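Local atomic coordinates of phthiocerol synthesis polyketide synthase type I PpsC (Mycobacterium tuberculosis, PDB entry 7AHB), a protein that probably transfers an extender acyl unit to the acyl carrier protein, through its acyltransferase domain, during polyketide chain building for phthiocerol. Residues L258-P263 with G282-A287; D132-H137 with P263-I268; T160-R165 with P249-E254; I268-A273 with N296-H301. All coordinates share one frame; numbering follows the deposited sequence.

Contact 1. Residues L258-P263 with G282-A287; sequences LTPQPP and GPRFDA. With NA (sodium ion), chain O.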
# COMPACT_ATOMS: atom_id res chain seq x y z
N LEU A 258 12.23 18.21 -2.69
CA LEU A 258 11.27 17.69 -1.72
C LEU A 258 11.81 17.92 -0.30
O LEU A 258 12.89 17.43 0.06
CB LEU A 258 11.02 16.21 -1.96
CG LEU A 258 9.93 15.57 -1.09
CD1 LEU A 258 8.56 16.10 -1.46
CD2 LEU A 258 9.97 14.06 -1.22
N THR A 259 11.04 18.63 0.52
CA THR A 259 11.43 18.95 1.89
C THR A 259 10.37 18.40 2.83
O THR A 259 9.35 19.05 3.09
CB THR A 259 11.59 20.47 2.05
OG1 THR A 259 12.53 20.93 1.07
CG2 THR A 259 12.11 20.81 3.44
N PRO A 260 10.57 17.20 3.36
CA PRO A 260 9.59 16.60 4.27
C PRO A 260 9.74 17.19 5.67
O PRO A 260 10.58 18.05 5.90
CB PRO A 260 9.97 15.12 4.24
CG PRO A 260 11.45 15.17 4.11
CD PRO A 260 11.78 16.36 3.21
N GLN A 261 8.92 16.70 6.59
CA GLN A 261 8.92 17.07 7.99
C GLN A 261 8.94 15.79 8.82
O GLN A 261 8.57 14.72 8.33
CB GLN A 261 7.69 17.92 8.36
CG GLN A 261 7.71 19.30 7.73
CD GLN A 261 8.91 20.11 8.16
OE1 GLN A 261 9.37 19.98 9.29
NE2 GLN A 261 9.42 20.95 7.29
N PRO A 262 9.37 15.87 10.07
CA PRO A 262 9.26 14.70 10.95
C PRO A 262 7.80 14.29 11.08
O PRO A 262 6.92 15.16 11.20
CB PRO A 262 9.81 15.19 12.30
CG PRO A 262 10.60 16.41 11.99
CD PRO A 262 10.03 17.01 10.72
N PRO A 263 7.52 12.99 11.11
CA PRO A 263 6.13 12.56 11.31
C PRO A 263 5.60 12.92 12.69
O PRO A 263 6.34 13.03 13.67
CB PRO A 263 6.19 11.03 11.12
CG PRO A 263 7.64 10.67 11.39
CD PRO A 263 8.46 11.85 10.99
N GLY A 282 15.53 9.89 13.25
CA GLY A 282 14.44 9.24 12.57
C GLY A 282 14.57 9.34 11.07
O GLY A 282 15.23 10.25 10.56
N PRO A 283 13.96 8.41 10.33
CA PRO A 283 13.99 8.49 8.87
C PRO A 283 13.49 9.84 8.37
O PRO A 283 12.55 10.42 8.91
CB PRO A 283 13.08 7.34 8.41
CG PRO A 283 12.30 6.95 9.65
CD PRO A 283 13.21 7.23 10.81
N ARG A 284 14.17 10.35 7.34
CA ARG A 284 13.78 11.56 6.63
C ARG A 284 13.14 11.13 5.31
O ARG A 284 13.79 10.48 4.48
CB ARG A 284 14.98 12.45 6.36
CG ARG A 284 14.62 13.80 5.78
CD ARG A 284 15.81 14.77 5.83
NE ARG A 284 15.41 16.10 5.34
CZ ARG A 284 15.55 16.51 4.08
NH1 ARG A 284 16.09 15.70 3.16
NH2 ARG A 284 15.15 17.73 3.73
N PHE A 285 11.87 11.47 5.14
CA PHE A 285 11.11 10.96 3.99
C PHE A 285 11.33 11.84 2.76
O PHE A 285 10.42 12.41 2.18
CB PHE A 285 9.64 10.83 4.35
CG PHE A 285 9.37 9.76 5.34
CD1 PHE A 285 9.40 10.03 6.71
CD2 PHE A 285 9.12 8.45 4.92
CE1 PHE A 285 9.17 9.02 7.63
CE2 PHE A 285 8.89 7.44 5.84
CZ PHE A 285 8.92 7.73 7.20
N ASP A 286 12.59 11.89 2.35
CA ASP A 286 13.09 12.77 1.31
C ASP A 286 13.35 11.96 0.04
O ASP A 286 13.02 10.77 -0.04
CB ASP A 286 14.37 13.47 1.80
CG ASP A 286 15.46 12.49 2.24
OD1 ASP A 286 15.34 11.26 1.95
OD2 ASP A 286 16.41 12.94 2.91
N ALA A 287 13.97 12.61 -0.96
CA ALA A 287 14.17 11.97 -2.25
C ALA A 287 14.92 10.65 -2.11
O ALA A 287 14.55 9.64 -2.73
CB ALA A 287 14.94 12.90 -3.19
NA NA O . 8.46 21.15 4.73
O HOH W 1 14.30 15.54 -1.25
O HOH W 2 10.47 13.08 7.20
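The two loops at either end of edge strand 267-269 meet where Pro-260, on the way in, packs against Arg-284, Phe-285 and Asp-286, on the way to helix 287-295. The touching parts run nearly antiparallel, yet no hydrogen bond joins them directly. Pro-260 does most of the work: its CB sits 3.4 Å from Phe-285 O, and its CD lies over one face of the Arg-284 guanidinium, 3.7 Å from NH2 and displaced toward the rim. Arg-284 reaches there because its chain is stretched from CG to NE, crossing the proline at about a right angle. The guanidinium is then anchored from within its own loop, NH1 forming a salt bridge to the anti lone pair of Asp-286 OD2 at 2.8 Å. Two waters do the polar bridging. One donates to Leu-258 O (2.7 Å) and accepts from Ala-287 N (3.0 Å); the other links Gln-261 O, at 2.8 Å, to Phe-285 N, at 3.0 Å. On the outer side of 258-263, Thr-259 O lies 2.8 Å from a sodium ion, with the Gln-261 amide also there in a doubtful orientation. Phe-285 centres an inverse gamma turn, closed by a weak bond from Asp-286 N to Arg-284 O. Right after it Asp-286 takes the N-cap position and its OD1 accepts from His-289 N, at the N-capped start of helix 287-295, into which 282-287 runs.

Contact 2. Residues D132-H137 with P263-I268; sequences DAVIGH and PTIPII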
# COMPACT_ATOMS: atom_id res chain seq x y z
N ASP A 132 -3.45 5.36 15.24
CA ASP A 132 -2.39 5.62 16.21
C ASP A 132 -1.01 5.41 15.60
O ASP A 132 -0.02 5.95 16.10
CB ASP A 132 -2.55 4.72 17.43
CG ASP A 132 -3.93 4.81 18.05
OD1 ASP A 132 -4.31 5.90 18.51
OD2 ASP A 132 -4.63 3.78 18.07
N ALA A 133 -0.91 4.59 14.54
CA ALA A 133 0.32 4.32 13.83
C ALA A 133 -0.08 3.93 12.41
O ALA A 133 -1.21 3.49 12.18
CB ALA A 133 1.15 3.20 14.46
N VAL A 134 0.83 4.14 11.47
CA VAL A 134 0.56 3.78 10.08
C VAL A 134 1.69 2.89 9.56
O VAL A 134 2.85 2.98 9.99
CB VAL A 134 0.37 5.02 9.16
CG1 VAL A 134 -0.72 5.91 9.68
CG2 VAL A 134 1.68 5.78 9.02
N ILE A 135 1.34 2.03 8.60
CA ILE A 135 2.30 1.17 7.92
C ILE A 135 2.05 1.33 6.43
O ILE A 135 0.90 1.24 5.99
CB ILE A 135 2.13 -0.30 8.32
CG1 ILE A 135 2.65 -0.52 9.72
CG2 ILE A 135 2.89 -1.20 7.34
CD1 ILE A 135 2.31 -1.90 10.29
N GLY A 136 3.11 1.64 5.67
CA GLY A 136 3.04 1.66 4.23
C GLY A 136 3.69 0.44 3.58
O GLY A 136 4.86 0.14 3.82
N HIS A 137 2.92 -0.28 2.78
CA HIS A 137 3.34 -1.47 2.05
C HIS A 137 3.72 -1.03 0.64
O HIS A 137 2.89 -0.49 -0.09
CB HIS A 137 2.18 -2.47 2.04
CG HIS A 137 2.34 -3.63 1.11
ND1 HIS A 137 2.20 -3.52 -0.25
CD2 HIS A 137 2.51 -4.95 1.36
CE1 HIS A 137 2.34 -4.71 -0.81
NE2 HIS A 137 2.53 -5.59 0.15
N PRO A 263 7.52 12.99 11.11
CA PRO A 263 6.13 12.56 11.31
C PRO A 263 5.60 12.92 12.69
O PRO A 263 6.34 13.03 13.67
CB PRO A 263 6.19 11.03 11.12
CG PRO A 263 7.64 10.67 11.39
CD PRO A 263 8.46 11.85 10.99
N THR A 264 4.28 13.10 12.74
CA THR A 264 3.60 13.33 14.01
C THR A 264 2.86 12.09 14.51
O THR A 264 2.55 12.01 15.70
CB THR A 264 2.59 14.49 13.89
OG1 THR A 264 1.61 14.21 12.90
CG2 THR A 264 3.30 15.76 13.50
N ILE A 265 2.60 11.12 13.63
CA ILE A 265 2.04 9.81 13.97
C ILE A 265 3.20 8.82 13.79
O ILE A 265 3.90 8.91 12.78
CB ILE A 265 0.87 9.43 13.06
CG1 ILE A 265 -0.21 10.47 13.07
CG2 ILE A 265 0.27 8.09 13.48
CD1 ILE A 265 -1.57 9.99 12.57
N PRO A 266 3.41 7.85 14.69
CA PRO A 266 4.41 6.81 14.43
C PRO A 266 4.16 6.21 13.05
O PRO A 266 3.04 5.83 12.71
CB PRO A 266 4.16 5.78 15.54
CG PRO A 266 3.71 6.66 16.69
CD PRO A 266 2.79 7.69 16.01
N ILE A 267 5.22 6.13 12.25
CA ILE A 267 5.17 5.42 10.97
C ILE A 267 6.24 4.33 11.02
O ILE A 267 7.42 4.62 11.24
CB ILE A 267 5.37 6.36 9.77
CG1 ILE A 267 5.69 5.55 8.52
CG2 ILE A 267 6.45 7.40 10.06
CD1 ILE A 267 5.46 6.33 7.23
N ILE A 268 5.81 3.08 10.85
CA ILE A 268 6.70 1.93 10.77
C ILE A 268 7.02 1.71 9.30
O ILE A 268 6.15 1.29 8.52
CB ILE A 268 6.05 0.70 11.40
CG1 ILE A 268 5.78 0.95 12.90
CG2 ILE A 268 6.95 -0.55 11.23
CD1 ILE A 268 4.76 0.03 13.48
O HOH W 3 5.33 2.45 6.33
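Val-134 grips both sides of Ile-267 through its backbone: its N donates to Pro-266 O at 3.0 Å, and its O accepts from Ile-268 N at 3.1 Å. These two bonds flank Ile-267 as in a parallel bridge. The CA of Ile-267 adds a C-H...O contact to the same Val-134 O. Further on the strands part, and a water stands between Gly-136 N and Ile-268 O, which are 4.2 Å apart; its bonds are short enough to leave its details doubtful.

Side chains pair on both faces. Val-134 CG2 lies 3.8 Å from Ile-267 CB; a chi1 of -56° sets CG1 anti to the carbonyl carbon and leaves CG2 between the backbone N and the carbonyl carbon, facing Ile-267. On the other face Ile-135 CG1 rests 4.0 Å from Ile-268 CB, the two chains crossing at a slant. Where the pair begins, Ile-265 CG2 (3.4 Å) and Pro-266 CD (3.3 Å) both press on Asp-132 O, while the Asp-132 carboxylate turns to Thr-49 N.

A second shell fixes the strands. Strand 49-53 bonds to the other edge of 133-136, leaving 267-269 outermost in the five-stranded parallel sheet. Helix 141-147 packs on the Val-134 and Ile-267 face through Ala-144, and helix 300-308 covers the Ile-135 and Ile-268 face with Ala-307, so the parallel sheet is covered by helices on both faces, an alpha/beta/alpha layering.

Contact 3. Residues T160-R165 with P249-E254; sequences TAVRSR and PAMRSE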
# COMPACT_ATOMS: atom_id res chain seq x y z
N THR A 160 4.56 10.46 -6.10
CA THR A 160 3.87 9.45 -6.91
C THR A 160 4.00 9.76 -8.39
O THR A 160 4.29 8.86 -9.19
CB THR A 160 2.41 9.37 -6.50
OG1 THR A 160 2.36 9.09 -5.09
CG2 THR A 160 1.70 8.28 -7.23
N ALA A 161 3.85 11.04 -8.76
CA ALA A 161 3.93 11.44 -10.17
C ALA A 161 5.31 11.19 -10.75
O ALA A 161 5.44 10.65 -11.85
CB ALA A 161 3.58 12.92 -10.30
N VAL A 162 6.36 11.58 -10.01
CA VAL A 162 7.72 11.39 -10.48
C VAL A 162 8.03 9.90 -10.62
O VAL A 162 8.43 9.42 -11.68
CB VAL A 162 8.72 12.07 -9.53
CG1 VAL A 162 10.14 11.66 -9.87
CG2 VAL A 162 8.58 13.60 -9.57
N ARG A 163 7.85 9.15 -9.53
CA ARG A 163 8.21 7.73 -9.54
C ARG A 163 7.46 6.99 -10.63
O ARG A 163 8.05 6.21 -11.38
CB ARG A 163 7.92 7.08 -8.19
CG ARG A 163 8.26 5.58 -8.15
CD ARG A 163 7.66 4.93 -6.89
NE ARG A 163 6.21 5.15 -6.84
CZ ARG A 163 5.53 5.44 -5.74
NH1 ARG A 163 6.14 5.51 -4.54
NH2 ARG A 163 4.23 5.61 -5.84
N SER A 164 6.14 7.23 -10.73
CA SER A 164 5.34 6.49 -11.71
C SER A 164 5.71 6.86 -13.14
O SER A 164 5.67 6.00 -14.03
CB SER A 164 3.84 6.72 -11.47
OG SER A 164 3.46 8.05 -11.72
N ARG A 165 6.09 8.11 -13.39
CA ARG A 165 6.54 8.47 -14.73
C ARG A 165 7.86 7.79 -15.08
O ARG A 165 8.08 7.41 -16.23
CB ARG A 165 6.69 9.98 -14.86
CG ARG A 165 7.05 10.41 -16.27
CD ARG A 165 8.22 11.39 -16.28
NE ARG A 165 7.94 12.57 -15.47
CZ ARG A 165 8.64 12.93 -14.39
NH1 ARG A 165 9.66 12.19 -13.97
NH2 ARG A 165 8.28 14.02 -13.71
N PRO A 249 18.85 7.53 -9.67
CA PRO A 249 19.43 8.87 -9.89
C PRO A 249 18.41 9.89 -10.34
O PRO A 249 18.42 11.04 -9.88
CB PRO A 249 20.50 8.63 -10.96
CG PRO A 249 20.85 7.14 -10.80
CD PRO A 249 19.55 6.48 -10.44
N ALA A 250 17.49 9.49 -11.23
CA ALA A 250 16.47 10.43 -11.69
C ALA A 250 15.52 10.77 -10.56
O ALA A 250 15.09 11.92 -10.44
CB ALA A 250 15.70 9.86 -12.88
N MET A 251 15.19 9.78 -9.72
CA MET A 251 14.39 10.06 -8.52
C MET A 251 15.04 11.14 -7.66
O MET A 251 14.38 12.10 -7.25
CB MET A 251 14.19 8.79 -7.69
CG MET A 251 13.18 7.84 -8.25
SD MET A 251 11.50 8.33 -7.89
CE MET A 251 11.38 7.93 -6.16
N ARG A 252 16.32 10.97 -7.34
CA ARG A 252 17.00 11.93 -6.46
C ARG A 252 17.10 13.30 -7.11
O ARG A 252 17.01 14.31 -6.41
CB ARG A 252 18.37 11.37 -6.07
CG ARG A 252 18.21 10.20 -5.12
CD ARG A 252 19.41 9.30 -4.97
NE ARG A 252 19.02 8.18 -4.09
CZ ARG A 252 19.51 6.94 -4.14
NH1 ARG A 252 20.44 6.62 -5.05
NH2 ARG A 252 19.07 6.01 -3.29
N SER A 253 17.22 13.35 -8.44
CA SER A 253 17.27 14.63 -9.13
C SER A 253 15.90 15.31 -9.14
O SER A 253 15.77 16.47 -8.75
CB SER A 253 17.78 14.42 -10.56
OG SER A 253 17.89 15.64 -11.24
N GLU A 254 14.88 14.59 -9.59
CA GLU A 254 13.58 15.23 -9.77
C GLU A 254 12.93 15.60 -8.44
O GLU A 254 12.15 16.56 -8.38
CB GLU A 254 12.65 14.30 -10.54
CG GLU A 254 13.17 13.90 -11.89
CD GLU A 254 12.41 14.53 -13.00
OE1 GLU A 254 12.53 15.77 -13.17
OE2 GLU A 254 11.68 13.78 -13.70
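Met-251 curls back on itself, with chi2 at -80° and chi3 bent the same way, and this turns its sulfur onto the backbone side of Arg-163: SD lies 3.7 Å from Arg-163 CA and 3.8 Å from Arg-163 CB. Val-162 sets CG1 opposite its own backbone N, so that this methyl slots in between Met-251 SD at 4.1 Å and Glu-254 CB at 3.7 Å, crossing both side chains at a slant. Bends in both long chains make the polar end of the contact. Arg-165 kinks at chi2 and chi3, Glu-254 at chi2, and they meet at about a right angle in a salt bridge, NH1 to OE2, of 2.6 Å. Guanidinium and carboxylate planes stand 43° apart, and OE2 alone makes the close approach, so this is a single-oxygen bridge rather than a flat two-pronged one.

The Arg-163 guanidinium leads away from helix 248-254, and its NH2 donates to Gln-110 OE1 of helix 106-126. Glu-254 brings a second tie through its backbone, its O accepting from Arg-158 NH2. On the other side of helix 153-167, Thr-160 O takes both Ser-164 N and Ser-164 OG, from opposite faces of its plane.

The helix segments have 153° between their directions and axes 10.1 Å apart. They form an antiparallel helix pair joining helix 153-167 to helix 248-254, with helix 287-295 as the third partner, packed on Met-251 through Trp-290 and Met-294.

Contact 4. Residues I268-A273 with N296-H301; sequences ISTTYA and NPVRFH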
# COMPACT_ATOMS: atom_id res chain seq x y z
N ILE A 268 5.81 3.08 10.85
CA ILE A 268 6.70 1.93 10.77
C ILE A 268 7.02 1.71 9.30
O ILE A 268 6.15 1.29 8.52
CB ILE A 268 6.05 0.70 11.40
CG1 ILE A 268 5.78 0.95 12.90
CG2 ILE A 268 6.95 -0.55 11.23
CD1 ILE A 268 4.76 0.03 13.48
N SER A 269 8.24 2.04 8.90
CA SER A 269 8.64 1.96 7.51
C SER A 269 8.91 0.51 7.10
O SER A 269 9.54 -0.25 7.85
CB SER A 269 9.89 2.81 7.27
OG SER A 269 10.37 2.64 5.92
N THR A 270 8.42 0.12 5.94
CA THR A 270 8.72 -1.19 5.38
C THR A 270 9.93 -1.12 4.44
O THR A 270 10.29 -2.13 3.80
CB THR A 270 7.50 -1.74 4.67
OG1 THR A 270 7.11 -0.83 3.62
CG2 THR A 270 6.35 -1.95 5.66
N THR A 271 10.58 0.04 4.37
CA THR A 271 11.66 0.26 3.43
C THR A 271 12.98 -0.29 3.95
O THR A 271 13.81 -0.73 3.15
CB THR A 271 11.79 1.76 3.14
OG1 THR A 271 10.65 2.18 2.36
CG2 THR A 271 13.08 2.06 2.39
N TYR A 272 13.15 -0.32 5.26
CA TYR A 272 14.43 -0.64 5.87
C TYR A 272 14.30 -1.88 6.75
O TYR A 272 13.25 -2.13 7.34
CB TYR A 272 14.96 0.54 6.73
CG TYR A 272 15.03 1.85 6.01
CD1 TYR A 272 16.06 2.14 5.14
CD2 TYR A 272 14.05 2.82 6.22
CE1 TYR A 272 16.12 3.34 4.46
CE2 TYR A 272 14.10 4.05 5.54
CZ TYR A 272 15.13 4.29 4.67
OH TYR A 272 15.19 5.49 4.01
N ALA A 273 15.40 -2.61 6.87
CA ALA A 273 15.40 -3.79 7.74
C ALA A 273 15.05 -3.41 9.17
O ALA A 273 14.37 -4.18 9.87
CB ALA A 273 16.76 -4.48 7.69
N ASN A 296 14.36 -1.32 -2.33
CA ASN A 296 14.53 -2.27 -1.24
C ASN A 296 13.35 -3.23 -1.17
O ASN A 296 12.22 -2.88 -1.56
CB ASN A 296 14.66 -1.53 0.09
CG ASN A 296 16.07 -1.05 0.35
OD1 ASN A 296 16.91 -1.08 -0.54
ND2 ASN A 296 16.33 -0.59 1.58
N PRO A 297 13.58 -4.45 -0.66
CA PRO A 297 12.45 -5.35 -0.37
C PRO A 297 11.56 -4.75 0.71
O PRO A 297 12.01 -3.95 1.53
CB PRO A 297 13.12 -6.64 0.10
CG PRO A 297 14.43 -6.20 0.63
CD PRO A 297 14.87 -5.03 -0.23
N VAL A 298 10.28 -5.14 0.67
CA VAL A 298 9.25 -4.56 1.52
C VAL A 298 9.16 -5.39 2.79
O VAL A 298 8.80 -6.56 2.74
CB VAL A 298 7.89 -4.53 0.80
CG1 VAL A 298 6.81 -3.99 1.76
CG2 VAL A 298 7.95 -3.70 -0.47
N ARG A 299 9.48 -4.79 3.93
CA ARG A 299 9.51 -5.51 5.21
C ARG A 299 8.12 -5.50 5.86
O ARG A 299 7.92 -5.01 6.98
CB ARG A 299 10.55 -4.89 6.13
CG ARG A 299 11.91 -4.73 5.53
CD ARG A 299 12.81 -5.92 5.83
NE ARG A 299 14.07 -5.83 5.10
CZ ARG A 299 15.01 -6.76 5.12
NH1 ARG A 299 14.88 -7.85 5.88
NH2 ARG A 299 16.11 -6.59 4.39
N PHE A 300 7.15 -6.05 5.13
CA PHE A 300 5.76 -5.95 5.56
C PHE A 300 5.49 -6.87 6.73
O PHE A 300 4.87 -6.46 7.71
CB PHE A 300 4.80 -6.27 4.40
CG PHE A 300 3.35 -6.09 4.75
CD1 PHE A 300 2.85 -4.83 5.06
CD2 PHE A 300 2.50 -7.15 4.80
CE1 PHE A 300 1.53 -4.66 5.40
CE2 PHE A 300 1.17 -6.99 5.15
CZ PHE A 300 0.69 -5.75 5.44
N HIS A 301 5.89 -8.14 6.62
CA HIS A 301 5.80 -9.09 7.72
C HIS A 301 6.36 -8.49 9.02
O HIS A 301 5.69 -8.52 10.06
CB HIS A 301 6.54 -10.37 7.30
CG HIS A 301 6.90 -11.29 8.41
ND1 HIS A 301 7.86 -12.27 8.26
CD2 HIS A 301 6.43 -11.41 9.68
CE1 HIS A 301 7.97 -12.95 9.39
NE2 HIS A 301 7.12 -12.45 10.27
O HOH W 4 14.24 -3.56 3.04
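Over one face of the Arg-299 guanidinium sits Ala-273 CB, 3.8 Å above the plane and centred on it, while a water lies in plane at the edge and accepts from NE at 3.1 Å. That water ties three groups together, donating also to Thr-271 O (2.9 Å) and to Pro-297 O (2.7 Å). Thr-271 O takes a further donor, Asn-296 ND2 at 3.0 Å; the oxygen is in the plane of the Asn-296 amide, whereas the nitrogen is tilted 25° from the carbonyl plane. The Tyr-272 ring has Thr-271 CG2 over its centre, and its OH is hydrogen-bonded to His-289 ND1.

The backbones lock at Thr-270 O, which receives Arg-299 N at 2.8 Å on a lone pair, in its carbonyl plane, with an almost straight N-H...O of 174°. Beside this bond Thr-270 and Val-298 lie alongside each other, Val-298 CG1 being 3.7 Å from Thr-270 CB. Thr-270 OG1 hydrogen-bonds to Gly-136 O, reached because chi1 of 60° places the hydroxyl between the backbone N and the carbonyl carbon.

Each segment turns sharply here. Ser-269 OG accepts from Thr-271 N in an ST turn at the end of the strand, and Arg-299 centres an inverse gamma turn and stands at the N-cap position of helix 300-308. Val-298 touches Ser-138, and Phe-300 packs edge-to-face with His-137, which places the contact beside a GxSxG sequence consistent with the nucleophile elbow of acyltransferases.

Overall arrangement
The centres of contacts 2 and 4, which share Ile-268 of strand 267-269, lie nearest the chain centre, each about 12 Å from it; those of contacts 1 and 3 are about 19 and 18 Å from it. Contacts 2 and 3 are buried, 1 and 4 partly so. Contact 2 is sheet bonding with aliphatic pairing, and contact 4 turns that strand's end into a polar junction of backbone, amide and water. Contact 1 joins its loops by proline packing and waters, and contact 3, of helices, is apolar with one salt bridge. Phe-285 of contact 1 touches Ile-267 of contact 2, and Ala-287 of contact 1 touches Arg-252 of contact 3.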